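Side-chain contact in alpha-ketoglutarate-dependent 2,4-dichlorophenoxyacetate dioxygenase (Bradyrhizobium diazoefficiens, PDB 5BKE), which probably acts as a metal- and 2-oxoglutarate-dependent dioxygenase that degrades aryloxyalkanoate herbicides such as 2,4-dichlorophenoxyacetate: residues D152-E157 with R232-H237. Residues are numbered along the deposited sequence; the frame is centred on the assembly and turned at random.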
ATOM      1  N   ASP C 152      -1.530  10.023 -22.046  1.00 25.42           N
ATOM      2  CA  ASP C 152      -1.480   9.538 -20.667  1.00 26.96           C
ATOM      3  C   ASP C 152      -0.940  10.559 -19.668  1.00 27.46           C
ATOM      4  O   ASP C 152      -1.388  10.594 -18.523  1.00 26.92           O
ATOM      5  CB  ASP C 152      -0.674   8.246 -20.578  1.00 26.53           C
ATOM      6  CG  ASP C 152      -1.369   7.076 -21.244  1.00 27.27           C
ATOM      7  OD1 ASP C 152      -2.619   7.086 -21.392  1.00 26.44           O
ATOM      8  OD2 ASP C 152      -0.646   6.131 -21.618  1.00 29.23           O
ATOM      9  N   ALA C 153       0.001  11.381 -20.138  1.00 28.38           N
ATOM     10  CA  ALA C 153       0.718  12.371 -19.342  1.00 29.27           C
ATOM     11  C   ALA C 153      -0.092  13.630 -19.056  1.00 30.87           C
ATOM     12  O   ALA C 153       0.346  14.481 -18.286  1.00 31.06           O
ATOM     13  CB  ALA C 153       2.031  12.735 -20.025  1.00 27.86           C
ATOM     14  N   LEU C 154      -1.254  13.765 -19.689  1.00 32.59           N
ATOM     15  CA  LEU C 154      -2.124  14.919 -19.454  1.00 35.01           C
ATOM     16  C   LEU C 154      -2.803  14.786 -18.087  1.00 38.53           C
ATOM     17  O   LEU C 154      -2.947  13.674 -17.571  1.00 37.41           O
ATOM     18  CB  LEU C 154      -3.173  15.058 -20.571  1.00 32.48           C
ATOM     19  CG  LEU C 154      -2.774  15.381 -22.020  1.00 31.65           C
ATOM     20  CD1 LEU C 154      -3.972  15.195 -22.944  1.00 30.06           C
ATOM     21  CD2 LEU C 154      -2.205  16.792 -22.177  1.00 32.38           C
ATOM     22  N   ASP C 155      -3.201  15.913 -17.499  1.00 43.79           N
ATOM     23  CA  ASP C 155      -3.950  15.889 -16.236  1.00 47.90           C
ATOM     24  C   ASP C 155      -5.438  15.635 -16.484  1.00 49.52           C
ATOM     25  O   ASP C 155      -5.911  15.764 -17.621  1.00 47.74           O
ATOM     26  CB  ASP C 155      -3.726  17.172 -15.424  1.00 51.45           C
ATOM     27  CG  ASP C 155      -4.138  18.427 -16.172  1.00 55.98           C
ATOM     28  OD1 ASP C 155      -5.343  18.607 -16.467  1.00 57.53           O
ATOM     29  OD2 ASP C 155      -3.245  19.250 -16.452  1.00 61.12           O
ATOM     30  N   ASP C 156      -6.156  15.287 -15.411  1.00 51.02           N
ATOM     31  CA  ASP C 156      -7.587  14.940 -15.447  1.00 52.52           C
ATOM     32  C   ASP C 156      -8.468  16.002 -16.096  1.00 51.69           C
ATOM     33  O   ASP C 156      -9.339  15.672 -16.898  1.00 51.38           O
ATOM     34  CB  ASP C 156      -8.107  14.645 -14.030  1.00 54.70           C
ATOM     35  CG  ASP C 156      -7.327  13.540 -13.333  1.00 58.69           C
ATOM     36  OD1 ASP C 156      -7.344  12.389 -13.827  1.00 58.69           O
ATOM     37  OD2 ASP C 156      -6.697  13.826 -12.287  1.00 60.14           O
ATOM     38  N   GLU C 157      -8.226  17.264 -15.740  1.00 52.58           N
ATOM     39  CA  GLU C 157      -9.001  18.409 -16.227  1.00 53.23           C
ATOM     40  C   GLU C 157      -8.877  18.560 -17.741  1.00 49.68           C
ATOM     41  O   GLU C 157      -9.874  18.811 -18.416  1.00 50.62           O
ATOM     42  CB  GLU C 157      -8.586  19.717 -15.530  1.00 57.22           C
ATOM     43  CG  GLU C 157      -8.663  19.704 -14.006  1.00 65.22           C
ATOM     44  CD  GLU C 157      -7.322  19.413 -13.340  1.00 68.36           C
ATOM     45  OE1 GLU C 157      -6.503  20.352 -13.220  1.00 72.05           O
ATOM     46  OE2 GLU C 157      -7.087  18.254 -12.926  1.00 67.17           O
ATOM     47  N   ARG C 232      -2.302  23.977 -30.398  1.00 27.92           N
ATOM     48  CA  ARG C 232      -0.893  24.367 -30.212  1.00 30.55           C
ATOM     49  C   ARG C 232      -0.289  23.836 -28.900  1.00 29.99           C
ATOM     50  O   ARG C 232       0.831  23.314 -28.907  1.00 28.21           O
ATOM     51  CB  ARG C 232      -0.730  25.886 -30.277  1.00 32.86           C
ATOM     52  CG  ARG C 232      -0.576  26.421 -31.681  1.00 35.91           C
ATOM     53  CD  ARG C 232      -0.429  27.935 -31.685  1.00 38.65           C
ATOM     54  NE  ARG C 232      -0.149  28.406 -33.039  1.00 40.93           N
ATOM     55  CZ  ARG C 232       1.068  28.658 -33.519  1.00 42.11           C
ATOM     56  NH1 ARG C 232       2.146  28.521 -32.752  1.00 41.00           N
ATOM     57  NH2 ARG C 232       1.201  29.067 -34.776  1.00 43.11           N
ATOM     58  N   ASP C 233      -1.042  23.967 -27.802  1.00 29.60           N
ATOM     59  CA  ASP C 233      -0.620  23.499 -26.474  1.00 30.67           C
ATOM     60  C   ASP C 233      -0.464  21.995 -26.432  1.00 29.06           C
ATOM     61  O   ASP C 233       0.546  21.486 -25.935  1.00 29.28           O
ATOM     62  CB  ASP C 233      -1.608  23.942 -25.392  1.00 32.65           C
ATOM     63  CG  ASP C 233      -1.418  25.386 -24.974  1.00 35.84           C
ATOM     64  OD1 ASP C 233      -0.339  25.982 -25.226  1.00 37.45           O
ATOM     65  OD2 ASP C 233      -2.367  25.934 -24.374  1.00 38.75           O
ATOM     66  N   LEU C 234      -1.460  21.298 -26.976  1.00 27.10           N
ATOM     67  CA  LEU C 234      -1.447  19.833 -27.051  1.00 25.70           C
ATOM     68  C   LEU C 234      -0.313  19.334 -27.915  1.00 24.88           C
ATOM     69  O   LEU C 234       0.344  18.348 -27.563  1.00 24.80           O
ATOM     70  CB  LEU C 234      -2.787  19.285 -27.551  1.00 24.92           C
ATOM     71  CG  LEU C 234      -4.035  19.474 -26.672  1.00 25.75           C
ATOM     72  CD1 LEU C 234      -5.292  19.222 -27.501  1.00 24.37           C
ATOM     73  CD2 LEU C 234      -4.030  18.601 -25.411  1.00 24.27           C
ATOM     74  N   ASN C 235      -0.084  20.020 -29.039  1.00 24.38           N
ATOM     75  CA  ASN C 235       1.034  19.718 -29.943  1.00 24.67           C
ATOM     76  C   ASN C 235       2.404  19.931 -29.288  1.00 24.63           C
ATOM     77  O   ASN C 235       3.303  19.105 -29.442  1.00 24.60           O
ATOM     78  CB  ASN C 235       0.898  20.496 -31.263  1.00 24.24           C
ATOM     79  CG  ASN C 235       0.045  19.754 -32.284  1.00 24.32           C
ATOM     80  OD1 ASN C 235       0.529  18.854 -32.957  1.00 24.09           O
ATOM     81  ND2 ASN C 235      -1.231  20.124 -32.397  1.00 24.38           N
ATOM     82  N   GLU C 236       2.551  21.023 -28.541  1.00 25.65           N
ATOM     83  CA  GLU C 236       3.784  21.286 -27.804  1.00 27.05           C
ATOM     84  C   GLU C 236       4.028  20.205 -26.738  1.00 26.53           C
ATOM     85  O   GLU C 236       5.152  19.725 -26.593  1.00 24.79           O
ATOM     86  CB  GLU C 236       3.748  22.673 -27.170  1.00 28.70           C
ATOM     87  CG  GLU C 236       5.092  23.162 -26.621  1.00 30.96           C
ATOM     88  CD  GLU C 236       4.952  24.397 -25.741  1.00 33.06           C
ATOM     89  OE1 GLU C 236       4.031  25.216 -25.980  1.00 34.87           O
ATOM     90  OE2 GLU C 236       5.768  24.558 -24.807  1.00 34.65           O
ATOM     91  N   HIS C 237       2.963  19.828 -26.025  1.00 27.33           N
ATOM     92  CA  HIS C 237       3.006  18.777 -25.003  1.00 26.93           C
ATOM     93  C   HIS C 237       3.429  17.428 -25.589  1.00 26.38           C
ATOM     94  O   HIS C 237       4.278  16.734 -25.023  1.00 27.33           O
ATOM     95  CB  HIS C 237       1.647  18.651 -24.303  1.00 28.42           C
ATOM     96  CG  HIS C 237       1.516  17.411 -23.475  1.00 29.31           C
ATOM     97  ND1 HIS C 237       2.068  17.295 -22.218  1.00 28.80           N
ATOM     98  CD2 HIS C 237       0.935  16.216 -23.744  1.00 29.20           C
ATOM     99  CE1 HIS C 237       1.820  16.087 -21.740  1.00 29.07           C
ATOM    100  NE2 HIS C 237       1.138  15.411 -22.648  1.00 30.28           N
TER
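His237 NE2, the polar atom at the centre of this contact, is hydrogen-bonded to Ala150 O and lies 3.6 Å from Leu154 CD2. No hydrogen bond joins 152-157 to 232-237 directly. The evidence for a CH-pi contact is that Leu154 CD2 sits over one face of the imidazole, 3.8 Å from the ring centroid and 21° off its normal, displaced toward the NE2-CD2 side. Ala153 CB instead comes in at the ring edge, near the plane, 3.8 Å from His237 CE1. With CG anti to the backbone N (chi1 167°), the His237 ring is carried off helix 224-238 to reach both residues. One turn earlier on that helix, Leu234 CD2 extends the apolar patch, 4.1 Å from Leu154 CD2. Were an alanine here instead of His237, Ala150 O would probably lose this donor and a gap would open beside the Leu154 methyl. The same helix forms salt bridges to a second subunit, Asp233 with Arg267 and Glu236 with Arg265 of that subunit. Away from the manganese site, the arrangement is a helix-to-loop contact within the double-stranded beta-helix (cupin, jelly-roll) fold of the TauD/TfdA dioxygenases, joining helix 224-238 to the linker between helices 147-152 and 156-162.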